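Local coordinates for CEP104 (PDB 5JO8), which is a centriolar protein that probably binds tubulin or microtubules through its helical TOG domain, at residues Y65-L68 / M69-V73; T75-E78 / D79-N82; H246-A249 / I250-L254; K268-F271 / D272-K276. All coordinates share one frame; numbering follows the deposited sequence.

Contact 1 of 4, residues Y65-L68 / M69-V73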
ATOM      1  N   TYR A  65      13.208   5.523  15.178  1.00 18.77           N
ATOM      2  CA  TYR A  65      14.161   5.211  14.127  1.00 18.20           C
ATOM      3  C   TYR A  65      15.561   5.063  14.723  1.00 22.42           C
ATOM      4  O   TYR A  65      16.254   4.081  14.469  1.00 19.55           O
ATOM      5  CB  TYR A  65      14.150   6.318  13.061  1.00 17.12           C
ATOM      6  CG  TYR A  65      15.315   6.242  12.100  1.00 17.73           C
ATOM      7  CD1 TYR A  65      16.536   6.843  12.412  1.00 20.69           C
ATOM      8  CD2 TYR A  65      15.210   5.561  10.893  1.00 20.82           C
ATOM      9  CE1 TYR A  65      17.607   6.763  11.562  1.00 24.92           C
ATOM     10  CE2 TYR A  65      16.295   5.482  10.025  1.00 26.15           C
ATOM     11  CZ  TYR A  65      17.484   6.095  10.373  1.00 23.15           C
ATOM     12  OH  TYR A  65      18.572   6.025   9.542  1.00 34.20           O
ATOM     13  N   LYS A  66      15.980   6.042  15.516  1.00 20.07           N
ATOM     14  CA  LYS A  66      17.285   5.962  16.162  1.00 20.84           C
ATOM     15  C   LYS A  66      17.432   4.738  17.082  1.00 21.10           C
ATOM     16  O   LYS A  66      18.458   4.045  17.045  1.00 25.29           O
ATOM     17  CB  LYS A  66      17.565   7.237  16.949  1.00 21.69           C
ATOM     18  CG  LYS A  66      18.910   7.224  17.658  1.00 24.12           C
ATOM     19  CD  LYS A  66      19.218   8.599  18.215  1.00 23.55           C
ATOM     20  CE  LYS A  66      20.492   8.594  19.038  1.00 30.45           C
ATOM     21  NZ  LYS A  66      21.685   8.304  18.208  1.00 35.47           N
ATOM     22  N   LYS A  67      16.421   4.472  17.905  1.00 20.08           N
ATOM     23  CA  LYS A  67      16.493   3.353  18.852  1.00 19.37           C
ATOM     24  C   LYS A  67      16.649   2.020  18.107  1.00 21.99           C
ATOM     25  O   LYS A  67      17.486   1.186  18.466  1.00 21.37           O
ATOM     26  CB  LYS A  67      15.260   3.332  19.761  1.00 20.02           C
ATOM     27  CG  LYS A  67      15.264   2.218  20.817  1.00 24.13           C
ATOM     28  CD  LYS A  67      16.315   2.471  21.877  1.00 35.47           C
ATOM     29  CE  LYS A  67      16.327   1.362  22.921  1.00 47.70           C
ATOM     30  NZ  LYS A  67      15.014   1.234  23.614  1.00 53.90           N
ATOM     31  N   LEU A  68      15.847   1.806  17.068  1.00 20.09           N
ATOM     32  CA  LEU A  68      15.973   0.576  16.291  1.00 17.44           C
ATOM     33  C   LEU A  68      17.300   0.471  15.540  1.00 21.73           C
ATOM     34  O   LEU A  68      17.907  -0.601  15.538  1.00 22.32           O
ATOM     35  CB  LEU A  68      14.800   0.414  15.323  1.00 19.18           C
ATOM     36  CG  LEU A  68      13.580  -0.309  15.904  1.00 21.08           C
ATOM     37  CD1 LEU A  68      12.876   0.559  16.933  1.00 19.29           C
ATOM     38  CD2 LEU A  68      12.606  -0.711  14.791  1.00 24.06           C
ATOM     39  N   MET A  69      17.754   1.568  14.920  1.00 20.20           N
ATOM     40  CA  MET A  69      19.004   1.560  14.159  1.00 24.32           C
ATOM     41  C   MET A  69      20.209   1.225  15.042  1.00 23.80           C
ATOM     42  O   MET A  69      21.179   0.620  14.584  1.00 27.04           O
ATOM     43  CB  MET A  69      19.240   2.909  13.456  1.00 21.01           C
ATOM     44  CG  MET A  69      18.415   3.095  12.177  1.00 22.59           C
ATOM     45  SD  MET A  69      18.899   1.944  10.878  1.00 25.83           S
ATOM     46  CE  MET A  69      20.542   2.555  10.486  1.00 26.40           C
ATOM     47  N   GLU A  70      20.134   1.601  16.310  1.00 22.23           N
ATOM     48  CA  GLU A  70      21.277   1.434  17.202  1.00 23.96           C
ATOM     49  C   GLU A  70      21.242   0.144  18.022  1.00 23.90           C
ATOM     50  O   GLU A  70      22.143  -0.108  18.822  1.00 27.61           O
ATOM     51  CB  GLU A  70      21.451   2.673  18.084  1.00 26.00           C
ATOM     52  CG  GLU A  70      21.835   3.893  17.255  1.00 30.50           C
ATOM     53  CD  GLU A  70      22.009   5.162  18.072  1.00 31.74           C
ATOM     54  OE1 GLU A  70      21.689   5.156  19.283  1.00 32.54           O
ATOM     55  OE2 GLU A  70      22.470   6.169  17.487  1.00 34.31           O
ATOM     56  N   MET A  71      20.223  -0.691  17.811  1.00 22.86           N
ATOM     57  CA  MET A  71      20.168  -1.983  18.499  1.00 22.57           C
ATOM     58  C   MET A  71      21.310  -2.881  18.045  1.00 22.91           C
ATOM     59  O   MET A  71      21.489  -3.121  16.850  1.00 25.41           O
ATOM     60  CB  MET A  71      18.836  -2.691  18.236  1.00 24.95           C
ATOM     61  CG  MET A  71      17.624  -1.958  18.753  1.00 26.76           C
ATOM     62  SD  MET A  71      17.695  -1.632  20.515  1.00 26.61           S
ATOM     63  CE  MET A  71      17.906  -3.290  21.163  1.00 29.21           C
ATOM     64  N   SER A  72      22.080  -3.373  19.012  0.56 24.26           N
ATOM     65  CA  SER A  72      23.193  -4.269  18.728  0.56 31.20           C
ATOM     66  C   SER A  72      22.684  -5.614  18.219  0.56 26.32           C
ATOM     67  O   SER A  72      21.581  -6.034  18.564  0.56 26.70           O
ATOM     68  CB  SER A  72      24.036  -4.476  19.986  0.56 33.49           C
ATOM     69  OG  SER A  72      24.936  -5.561  19.827  0.56 27.41           O
ATOM     70  N   VAL A  73      23.490  -6.281  17.398  1.00 30.27           N
ATOM     71  CA  VAL A  73      23.119  -7.592  16.872  1.00 25.03           C
ATOM     72  C   VAL A  73      23.027  -8.657  17.963  1.00 27.86           C
ATOM     73  O   VAL A  73      22.433  -9.709  17.753  1.00 28.90           O
ATOM     74  CB  VAL A  73      24.054  -8.041  15.736  1.00 28.00           C
ATOM     75  CG1 VAL A  73      23.888  -7.138  14.519  1.00 27.35           C
ATOM     76  CG2 VAL A  73      25.508  -8.068  16.223  1.00 32.17           C
TER
HETATM   77  O   HOH W   1      22.705   6.859  21.046  1.00 47.27           O

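Contact 2 of 4, residues T75-E78 / D79-N82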
ATOM      1  N   THR A  75      21.364  -8.340  20.641  1.00 28.18           N
ATOM      2  CA  THR A  75      20.071  -8.230  21.300  1.00 22.17           C
ATOM      3  C   THR A  75      19.286  -9.516  21.061  1.00 27.77           C
ATOM      4  O   THR A  75      19.260 -10.009  19.930  1.00 25.45           O
ATOM      5  CB  THR A  75      19.257  -7.052  20.713  1.00 25.60           C
ATOM      6  OG1 THR A  75      20.022  -5.837  20.789  1.00 23.69           O
ATOM      7  CG2 THR A  75      17.943  -6.888  21.454  1.00 23.43           C
ATOM      8  N   PRO A  76      18.659 -10.075  22.118  1.00 29.56           N
ATOM      9  CA  PRO A  76      17.858 -11.292  21.938  1.00 23.18           C
ATOM     10  C   PRO A  76      16.807 -11.104  20.860  1.00 21.00           C
ATOM     11  O   PRO A  76      16.221 -10.020  20.758  1.00 23.99           O
ATOM     12  CB  PRO A  76      17.191 -11.476  23.300  1.00 26.93           C
ATOM     13  CG  PRO A  76      18.204 -10.914  24.258  1.00 28.27           C
ATOM     14  CD  PRO A  76      18.771  -9.705  23.542  1.00 27.09           C
ATOM     15  N   LYS A  77      16.597 -12.132  20.052  1.00 21.88           N
ATOM     16  CA  LYS A  77      15.682 -12.022  18.918  1.00 21.83           C
ATOM     17  C   LYS A  77      14.261 -11.636  19.316  1.00 27.52           C
ATOM     18  O   LYS A  77      13.580 -10.927  18.575  1.00 22.71           O
ATOM     19  CB  LYS A  77      15.661 -13.328  18.124  1.00 21.75           C
ATOM     20  CG  LYS A  77      17.017 -13.744  17.576  1.00 24.90           C
ATOM     21  CD  LYS A  77      17.604 -12.683  16.655  1.00 24.32           C
ATOM     22  CE  LYS A  77      18.832 -13.209  15.932  1.00 26.12           C
ATOM     23  NZ  LYS A  77      19.621 -12.143  15.265  1.00 26.50           N
ATOM     24  N   GLU A  78      13.811 -12.102  20.473  1.00 23.90           N
ATOM     25  CA  GLU A  78      12.456 -11.832  20.930  1.00 22.84           C
ATOM     26  C   GLU A  78      12.283 -10.337  21.209  1.00 27.54           C
ATOM     27  O   GLU A  78      11.239  -9.758  20.901  1.00 22.75           O
ATOM     28  CB  GLU A  78      12.135 -12.680  22.171  1.00 25.76           C
ATOM     29  CG  GLU A  78      10.727 -12.501  22.725  1.00 26.90           C
ATOM     30  CD  GLU A  78       9.631 -12.956  21.768  1.00 42.39           C
ATOM     31  OE1 GLU A  78       9.925 -13.722  20.824  1.00 43.50           O
ATOM     32  OE2 GLU A  78       8.466 -12.547  21.969  1.00 49.41           O
ATOM     33  N   ASP A  79      13.317  -9.726  21.782  1.00 24.56           N
ATOM     34  CA  ASP A  79      13.327  -8.293  22.049  1.00 22.63           C
ATOM     35  C   ASP A  79      13.313  -7.506  20.751  1.00 26.45           C
ATOM     36  O   ASP A  79      12.601  -6.512  20.631  1.00 23.59           O
ATOM     37  CB  ASP A  79      14.563  -7.886  22.847  1.00 24.04           C
ATOM     38  CG  ASP A  79      14.574  -8.458  24.255  1.00 42.71           C
ATOM     39  OD1 ASP A  79      13.523  -8.947  24.728  1.00 36.04           O
ATOM     40  OD2 ASP A  79      15.645  -8.398  24.893  1.00 38.25           O
ATOM     41  N   LEU A  80      14.129  -7.928  19.797  1.00 21.03           N
ATOM     42  CA  LEU A  80      14.118  -7.298  18.482  1.00 20.00           C
ATOM     43  C   LEU A  80      12.766  -7.431  17.779  1.00 21.22           C
ATOM     44  O   LEU A  80      12.321  -6.492  17.116  1.00 18.19           O
ATOM     45  CB  LEU A  80      15.224  -7.861  17.602  1.00 19.64           C
ATOM     46  CG  LEU A  80      16.663  -7.622  18.074  1.00 18.64           C
ATOM     47  CD1 LEU A  80      17.579  -8.610  17.375  1.00 21.46           C
ATOM     48  CD2 LEU A  80      17.098  -6.174  17.814  1.00 20.48           C
ATOM     49  N   ARG A  81      12.104  -8.580  17.909  1.00 22.22           N
ATOM     50  CA  ARG A  81      10.767  -8.744  17.324  1.00 20.63           C
ATOM     51  C   ARG A  81       9.763  -7.827  18.000  1.00 22.67           C
ATOM     52  O   ARG A  81       8.988  -7.154  17.331  1.00 19.79           O
ATOM     53  CB  ARG A  81      10.261 -10.182  17.477  1.00 21.47           C
ATOM     54  CG  ARG A  81      10.739 -11.183  16.448  1.00 26.00           C
ATOM     55  CD  ARG A  81      10.057 -12.550  16.664  1.00 22.22           C
ATOM     56  NE  ARG A  81      10.480 -13.241  17.889  1.00 28.25           N
ATOM     57  CZ  ARG A  81      11.525 -14.066  17.970  1.00 27.70           C
ATOM     58  NH1 ARG A  81      12.281 -14.300  16.906  1.00 24.20           N
ATOM     59  NH2 ARG A  81      11.827 -14.649  19.127  1.00 29.13           N
ATOM     60  N   ASN A  82       9.752  -7.820  19.327  1.00 21.79           N
ATOM     61  CA  ASN A  82       8.821  -6.973  20.065  1.00 21.73           C
ATOM     62  C   ASN A  82       9.027  -5.503  19.717  1.00 22.95           C
ATOM     63  O   ASN A  82       8.071  -4.736  19.618  1.00 21.92           O
ATOM     64  CB  ASN A  82       8.970  -7.183  21.572  1.00 25.22           C
ATOM     65  CG  ASN A  82       8.548  -8.561  22.005  1.00 43.69           C
ATOM     66  OD1 ASN A  82       7.778  -9.231  21.314  1.00 32.79           O
ATOM     67  ND2 ASN A  82       9.045  -8.995  23.156  1.00 31.00           N
TER

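Contact 3 of 4, residues H246-A249 / I250-L254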
ATOM      1  N   HIS A 246      -1.965 -11.548 -24.180  1.00 30.47           N
ATOM      2  CA  HIS A 246      -2.768 -12.714 -23.810  1.00 30.04           C
ATOM      3  C   HIS A 246      -4.125 -12.691 -24.498  1.00 24.21           C
ATOM      4  O   HIS A 246      -5.166 -12.789 -23.844  1.00 26.81           O
ATOM      5  CB  HIS A 246      -2.968 -12.745 -22.296  1.00 32.28           C
ATOM      6  CG  HIS A 246      -1.697 -12.631 -21.510  1.00 45.25           C
ATOM      7  ND1 HIS A 246      -0.839 -13.694 -21.326  1.00 44.93           N
ATOM      8  CD2 HIS A 246      -1.148 -11.585 -20.849  1.00 35.36           C
ATOM      9  CE1 HIS A 246       0.188 -13.305 -20.590  1.00 43.18           C
ATOM     10  NE2 HIS A 246       0.025 -12.030 -20.288  1.00 36.21           N
ATOM     11  N   LYS A 247      -4.107 -12.567 -25.820  1.00 25.94           N
ATOM     12  CA  LYS A 247      -5.325 -12.365 -26.595  1.00 24.43           C
ATOM     13  C   LYS A 247      -6.429 -13.388 -26.289  1.00 26.74           C
ATOM     14  O   LYS A 247      -7.562 -13.008 -25.979  1.00 24.80           O
ATOM     15  CB  LYS A 247      -5.001 -12.353 -28.089  1.00 32.34           C
ATOM     16  CG  LYS A 247      -6.214 -12.283 -28.991  1.00 39.18           C
ATOM     17  CD  LYS A 247      -5.806 -12.052 -30.438  1.00 41.65           C
ATOM     18  CE  LYS A 247      -7.006 -12.104 -31.364  1.00 50.54           C
ATOM     19  NZ  LYS A 247      -7.700 -13.415 -31.278  1.00 56.55           N
ATOM     20  N   ALA A 248      -6.086 -14.673 -26.365  1.00 29.35           N
ATOM     21  CA  ALA A 248      -7.058 -15.752 -26.176  1.00 34.22           C
ATOM     22  C   ALA A 248      -7.700 -15.711 -24.794  1.00 24.81           C
ATOM     23  O   ALA A 248      -8.926 -15.779 -24.673  1.00 28.28           O
ATOM     24  CB  ALA A 248      -6.401 -17.112 -26.408  1.00 33.87           C
ATOM     25  N   ALA A 249      -6.865 -15.590 -23.766  1.00 28.12           N
ATOM     26  CA  ALA A 249      -7.330 -15.579 -22.381  1.00 26.54           C
ATOM     27  C   ALA A 249      -8.269 -14.413 -22.119  1.00 24.46           C
ATOM     28  O   ALA A 249      -9.285 -14.562 -21.441  1.00 26.65           O
ATOM     29  CB  ALA A 249      -6.149 -15.537 -21.425  1.00 25.37           C
ATOM     30  N   ILE A 250      -7.940 -13.252 -22.675  1.00 21.61           N
ATOM     31  CA  ILE A 250      -8.762 -12.072 -22.475  1.00 21.00           C
ATOM     32  C   ILE A 250     -10.125 -12.234 -23.126  1.00 22.24           C
ATOM     33  O   ILE A 250     -11.158 -11.951 -22.513  1.00 21.82           O
ATOM     34  CB  ILE A 250      -8.045 -10.804 -22.963  1.00 20.91           C
ATOM     35  CG1 ILE A 250      -6.724 -10.605 -22.210  1.00 31.39           C
ATOM     36  CG2 ILE A 250      -8.954  -9.600 -22.818  1.00 22.72           C
ATOM     37  CD1 ILE A 250      -6.809 -10.805 -20.729  1.00 30.32           C
ATOM     38  N   LEU A 251     -10.139 -12.695 -24.372  1.00 21.76           N
ATOM     39  CA  LEU A 251     -11.402 -12.886 -25.072  1.00 22.72           C
ATOM     40  C   LEU A 251     -12.276 -13.950 -24.401  1.00 21.43           C
ATOM     41  O   LEU A 251     -13.506 -13.853 -24.411  1.00 25.73           O
ATOM     42  CB  LEU A 251     -11.147 -13.246 -26.535  1.00 22.72           C
ATOM     43  CG  LEU A 251     -10.540 -12.109 -27.350  1.00 23.26           C
ATOM     44  CD1 LEU A 251     -10.031 -12.643 -28.681  1.00 30.87           C
ATOM     45  CD2 LEU A 251     -11.572 -11.016 -27.559  1.00 26.54           C
ATOM     46  N   GLU A 252     -11.629 -14.956 -23.827  1.00 22.01           N
ATOM     47  CA  GLU A 252     -12.331 -16.021 -23.115  1.00 20.78           C
ATOM     48  C   GLU A 252     -12.899 -15.530 -21.788  1.00 23.96           C
ATOM     49  O   GLU A 252     -13.829 -16.124 -21.249  1.00 21.39           O
ATOM     50  CB  GLU A 252     -11.397 -17.210 -22.891  1.00 27.79           C
ATOM     51  CG  GLU A 252     -11.169 -18.055 -24.146  1.00 33.91           C
ATOM     52  CD  GLU A 252      -9.863 -18.824 -24.098  1.00 51.61           C
ATOM     53  OE1 GLU A 252      -9.187 -18.787 -23.047  1.00 41.24           O
ATOM     54  OE2 GLU A 252      -9.508 -19.455 -25.118  1.00 51.86           O
ATOM     55  N   TYR A 253     -12.346 -14.442 -21.267  1.00 21.58           N
ATOM     56  CA  TYR A 253     -12.795 -13.929 -19.983  1.00 21.06           C
ATOM     57  C   TYR A 253     -14.030 -13.063 -20.144  1.00 19.78           C
ATOM     58  O   TYR A 253     -14.986 -13.153 -19.365  1.00 17.84           O
ATOM     59  CB  TYR A 253     -11.673 -13.122 -19.308  1.00 19.08           C
ATOM     60  CG  TYR A 253     -11.925 -12.854 -17.842  1.00 21.11           C
ATOM     61  CD1 TYR A 253     -11.518 -13.768 -16.879  1.00 20.56           C
ATOM     62  CD2 TYR A 253     -12.575 -11.705 -17.415  1.00 21.30           C
ATOM     63  CE1 TYR A 253     -11.760 -13.543 -15.524  1.00 21.06           C
ATOM     64  CE2 TYR A 253     -12.821 -11.467 -16.062  1.00 19.92           C
ATOM     65  CZ  TYR A 253     -12.402 -12.392 -15.127  1.00 20.96           C
ATOM     66  OH  TYR A 253     -12.636 -12.174 -13.788  1.00 23.21           O
ATOM     67  N   LEU A 254     -13.988 -12.200 -21.160  1.00 19.92           N
ATOM     68  CA  LEU A 254     -14.988 -11.171 -21.336  1.00 19.14           C
ATOM     69  C   LEU A 254     -16.262 -11.771 -21.880  1.00 20.05           C
ATOM     70  O   LEU A 254     -16.253 -12.899 -22.403  1.00 21.77           O
ATOM     71  CB  LEU A 254     -14.444 -10.096 -22.288  1.00 18.08           C
ATOM     72  CG  LEU A 254     -13.269  -9.296 -21.723  1.00 23.37           C
ATOM     73  CD1 LEU A 254     -12.553  -8.557 -22.840  1.00 22.32           C
ATOM     74  CD2 LEU A 254     -13.744  -8.305 -20.657  1.00 24.63           C
TER

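Contact 4 of 4, residues K268-F271 / D272-K276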
ATOM      1  N   LYS A 268     -18.122  -1.545 -27.113  1.00 29.72           N
ATOM      2  CA  LYS A 268     -17.768  -1.089 -28.447  1.00 38.26           C
ATOM      3  C   LYS A 268     -16.298  -0.638 -28.446  1.00 27.78           C
ATOM      4  O   LYS A 268     -15.502  -1.090 -29.264  1.00 26.90           O
ATOM      5  CB  LYS A 268     -18.708   0.036 -28.891  1.00 35.69           C
ATOM      6  CG  LYS A 268     -18.451   0.546 -30.294  1.00 35.58           C
ATOM      7  CD  LYS A 268     -19.431   1.650 -30.666  1.00 42.44           C
ATOM      8  CE  LYS A 268     -18.946   2.435 -31.873  1.00 50.65           C
ATOM      9  NZ  LYS A 268     -18.823   1.582 -33.088  1.00 61.22           N
ATOM     10  N   THR A 269     -15.925   0.211 -27.493  1.00 35.87           N
ATOM     11  CA  THR A 269     -14.536   0.656 -27.374  1.00 34.58           C
ATOM     12  C   THR A 269     -13.570  -0.519 -27.174  1.00 25.01           C
ATOM     13  O   THR A 269     -12.520  -0.599 -27.812  1.00 27.66           O
ATOM     14  CB  THR A 269     -14.376   1.662 -26.214  1.00 33.51           C
ATOM     15  OG1 THR A 269     -15.194   2.814 -26.459  1.00 36.38           O
ATOM     16  CG2 THR A 269     -12.921   2.100 -26.069  1.00 33.94           C
ATOM     17  N   LEU A 270     -13.933  -1.433 -26.278  1.00 25.75           N
ATOM     18  CA  LEU A 270     -13.105  -2.591 -25.973  1.00 30.30           C
ATOM     19  C   LEU A 270     -12.872  -3.460 -27.210  1.00 22.68           C
ATOM     20  O   LEU A 270     -11.728  -3.730 -27.591  1.00 26.87           O
ATOM     21  CB  LEU A 270     -13.776  -3.421 -24.870  1.00 27.39           C
ATOM     22  CG  LEU A 270     -12.947  -4.270 -23.906  1.00 49.65           C
ATOM     23  CD1 LEU A 270     -11.736  -3.510 -23.389  1.00 28.36           C
ATOM     24  CD2 LEU A 270     -13.827  -4.700 -22.741  1.00 33.15           C
ATOM     25  N   PHE A 271     -13.962  -3.907 -27.834  1.00 23.29           N
ATOM     26  CA  PHE A 271     -13.850  -4.837 -28.960  1.00 24.85           C
ATOM     27  C   PHE A 271     -13.267  -4.181 -30.221  1.00 27.11           C
ATOM     28  O   PHE A 271     -12.427  -4.783 -30.897  1.00 26.75           O
ATOM     29  CB  PHE A 271     -15.185  -5.549 -29.232  1.00 23.35           C
ATOM     30  CG  PHE A 271     -15.582  -6.521 -28.149  1.00 21.46           C
ATOM     31  CD1 PHE A 271     -14.773  -7.603 -27.843  1.00 26.94           C
ATOM     32  CD2 PHE A 271     -16.758  -6.350 -27.442  1.00 27.12           C
ATOM     33  CE1 PHE A 271     -15.129  -8.494 -26.843  1.00 26.49           C
ATOM     34  CE2 PHE A 271     -17.127  -7.244 -26.444  1.00 31.66           C
ATOM     35  CZ  PHE A 271     -16.307  -8.312 -26.142  1.00 25.46           C
ATOM     36  N   ASP A 272     -13.671  -2.946 -30.510  1.00 27.54           N
ATOM     37  CA  ASP A 272     -13.051  -2.208 -31.620  1.00 29.16           C
ATOM     38  C   ASP A 272     -11.562  -2.023 -31.372  1.00 29.28           C
ATOM     39  O   ASP A 272     -10.747  -2.140 -32.292  1.00 27.94           O
ATOM     40  CB  ASP A 272     -13.698  -0.840 -31.826  1.00 29.23           C
ATOM     41  CG  ASP A 272     -15.051  -0.931 -32.483  1.00 33.34           C
ATOM     42  OD1 ASP A 272     -15.372  -2.000 -33.051  1.00 36.83           O
ATOM     43  OD2 ASP A 272     -15.788   0.073 -32.429  1.00 32.58           O
ATOM     44  N   GLY A 273     -11.215  -1.725 -30.121  1.00 28.56           N
ATOM     45  CA  GLY A 273      -9.829  -1.562 -29.734  1.00 27.36           C
ATOM     46  C   GLY A 273      -9.046  -2.836 -29.960  1.00 23.67           C
ATOM     47  O   GLY A 273      -7.924  -2.796 -30.454  1.00 27.25           O
ATOM     48  N   PHE A 274      -9.636  -3.976 -29.589  1.00 22.75           N
ATOM     49  CA  PHE A 274      -8.998  -5.257 -29.830  1.00 22.00           C
ATOM     50  C   PHE A 274      -8.722  -5.448 -31.326  1.00 21.75           C
ATOM     51  O   PHE A 274      -7.640  -5.881 -31.726  1.00 28.21           O
ATOM     52  CB  PHE A 274      -9.878  -6.409 -29.333  1.00 24.63           C
ATOM     53  CG  PHE A 274      -9.974  -6.532 -27.829  1.00 25.79           C
ATOM     54  CD1 PHE A 274      -9.067  -5.902 -26.980  1.00 23.51           C
ATOM     55  CD2 PHE A 274     -10.977  -7.306 -27.268  1.00 27.31           C
ATOM     56  CE1 PHE A 274      -9.178  -6.041 -25.596  1.00 24.40           C
ATOM     57  CE2 PHE A 274     -11.090  -7.451 -25.898  1.00 23.94           C
ATOM     58  CZ  PHE A 274     -10.190  -6.820 -25.060  1.00 26.25           C
ATOM     59  N   THR A 275      -9.724  -5.147 -32.141  1.00 27.55           N
ATOM     60  CA  THR A 275      -9.592  -5.298 -33.584  1.00 29.18           C
ATOM     61  C   THR A 275      -8.552  -4.320 -34.150  1.00 36.59           C
ATOM     62  O   THR A 275      -7.844  -4.649 -35.098  1.00 32.10           O
ATOM     63  CB  THR A 275     -10.953  -5.149 -34.274  1.00 27.10           C
ATOM     64  OG1 THR A 275     -11.829  -6.186 -33.811  1.00 30.36           O
ATOM     65  CG2 THR A 275     -10.815  -5.256 -35.799  1.00 31.00           C
ATOM     66  N   LYS A 276      -8.440  -3.138 -33.542  1.00 32.23           N
ATOM     67  CA  LYS A 276      -7.374  -2.194 -33.897  1.00 35.14           C
ATOM     68  C   LYS A 276      -5.992  -2.765 -33.584  1.00 41.63           C
ATOM     69  O   LYS A 276      -5.049  -2.582 -34.354  1.00 36.39           O
ATOM     70  CB  LYS A 276      -7.570  -0.857 -33.180  1.00 44.97           C
ATOM     71  CG  LYS A 276      -8.758  -0.063 -33.685  1.00 43.10           C
ATOM     72  CD  LYS A 276      -8.937   1.242 -32.932  1.00 56.61           C
ATOM     73  CE  LYS A 276     -10.071   2.060 -33.534  1.00 65.59           C
ATOM     74  NZ  LYS A 276     -10.170   3.421 -32.933  1.00 79.01           N
TER
HETATM   75  O   HOH W   2     -17.625  -0.212 -34.155  1.00 40.59           O

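Contact 1 of 4, residues Y65-L68 / M69-V73
Met69 N closes a helical turn on Tyr65 O at 3.0 Å and Glu70 N reaches Lys66 O at 3.1 Å, whereas Met71 N bonds to Leu68 O, just three residues back, as the chain leaves the helix. The side chains repeat the four-residue spacing. Met69 lays its CG over one face of the Tyr65 ring, 3.8 Å from the centroid and displaced toward the rim on the hydroxyl side, a CH-pi contact. Its SD lies obliquely to the same ring, 4.9 Å from the centroid, which adds a Met-aromatic component. With CG of Tyr65 anti to the backbone N (chi1 167°), the ring leans along the helix toward this methionine. One residue on, Lys66 and Glu70 form a salt bridge on the exposed surface; its modelled NZ to OE2 separation of 2.4 Å is very short, and the exact length is doubtful. The other carboxylate oxygen of Glu70, OE1, accepts from a water at 2.7 Å that also takes a weak bond from Lys66 NZ. Met71 folds CG against Lys67 O at 3.2 Å. Leu68 rests on Met83 and Ala87 of helix 77-94, and Met71 on Leu80 and Met83, while Tyr65 and Met69 meet Met112 of helix 100-121, where Lys108 also makes a cation-pi contact with Tyr65; the stretch thus borders two neighbouring helices of the TOG domain.

Contact 2 of 4, residues T75-E78 / D79-N82
Arg81 grips Glu78 side-on, with two nitrogens directed at one oxygen: NH2 reaches Glu78 OE1 at 2.7 Å on its anti lone pair, and NE reaches Glu78 OE1 at 3.0 Å from above the carboxylate plane. The oxygen lies in the guanidinium plane, but the two flat groups are turned 55° from each other. Lys77 O sits over the centre of one guanidinium face, and Lys77 CB lies 3.7 Å from Arg81 NH1. Glu78 can meet the arginine because its chain bends at chi2 (64°), carrying the carboxylate forward along the helix toward Arg81. An alanine at Arg81 removes both donors to Glu78 OE1 and would probably leave the carboxylate free to turn.

Around this pair stands the start of helix 77-94, with Pro76 at the N-cap position and Leu80 N bonded to Pro76 O. Thr75 packs CG2 against Leu80 CG at 3.7 Å, while its OG1 bonds to Ser72 O; Lys77 NZ is held by His121 O, and Leu80 O is paired with the hydroxyl of Tyr117. Two acids in the first turn would probably interact favourably with the positive end of the helix dipole, and Arg81 offsets the charge of Glu78 locally.

Contact 3 of 4, residues H246-A249 / I250-L254
Hydrogen bonds come first: Ile250 N donates to His246 O at 3.0 Å, Leu251 N to Lys247 O at 3.1 Å and Glu252 N to Ala248 O at 2.9 Å, which start a short helix from His246 at the N-cap position. At the far end Ile250 O accepts from both Tyr253 N and Leu254 N, and the bond of Tyr253 N to Ala249 O is weak.

Side chains also lean back on the preceding turn. Lys247 and Leu251 touch through carbon and the ammonium end, CD1 of Leu251 lying 3.8 Å from Lys247 CG and 3.6 Å from Lys247 NZ. Ile250 and Glu252 rest on carbonyl oxygens: CG1 of Ile250, beside its own backbone N (chi1 -59°), lies 3.1 Å from His246 O, and a similar first torsion sets Glu252 CD 3.2 Å from Ala248 O.

Beyond the helix, Ile250 meets Met217, Ile239, Met242 and Phe274, so replacing it with an alanine would probably open a gap there and leave Phe274 less firmly seated. The short helix, one face turned to helices 213-223, 229-245 and 265-276 and the other set with Lys247, Ala248 and Glu252 at the surface, fits the amphipathic packing of the HEAT-like array that characterises TOG domains.

Contact 4 of 4, residues K268-F271 / D272-K276
Aromatic and apolar contacts make the buried side of this turn, where Phe271 and Phe274 meet obliquely, their ring planes 80° apart and CD1 of Phe271 3.9 Å from CD2 of Phe274. Leu270 runs beside Phe274 and points the same way, bringing Leu270 CG to 3.9 Å from Phe274 CZ. With CG of Leu270 anti to the backbone N (chi1 -152°), its branch leans along the helix toward that ring. Leu270 O, which accepts from Phe274 N at 2.9 Å, also lies 3.3 Å above one face of the Phe274 ring, toward its rim.

Charged contacts lie on another side of the helix. Lys268 NZ and Asp272 OD2 form a weak salt bridge at 3.5 Å, and a water lies between the same two atoms, at distances short enough to make its position doubtful. The aliphatic part of Lys268 is closer, its CG 3.4 Å from Asp272 OD2. Asp272 has a second charged partner through OD1, Arg262, so each carboxylate oxygen has a charged partner, the one at OD2 weak.

Set in the fold, helix 265-276 lies against helix 229-245 through Leu270 on Leu236, Ile239 and Phe240. Phe274 stacks with Tyr243 and reaches helix 247-253, while Phe271 touches Asp257 and Arg262 in the preceding loop.

Overall arrangement
From the N terminus, contact 1 comes first, where helix 54-69 gives way to a loop, and contact 2 follows as helix 77-94 begins. Their centres lie about 11 Å apart and they touch through Met71 CB and Leu80 CD2, 3.9 Å apart, joining the two sides of that connection. Contact 3 in helix 247-253 and contact 4 in helix 265-276 form a second pair, meeting where Leu254, Leu251 and Ile250 all pack against Phe274. Each contact closes only local turns; all four run in series, with no nesting or crossing. About 51 Å separates the centres of contacts 1 and 3, on opposite sides of the chain's centre: an example of an elongated helical array held together by neighbours.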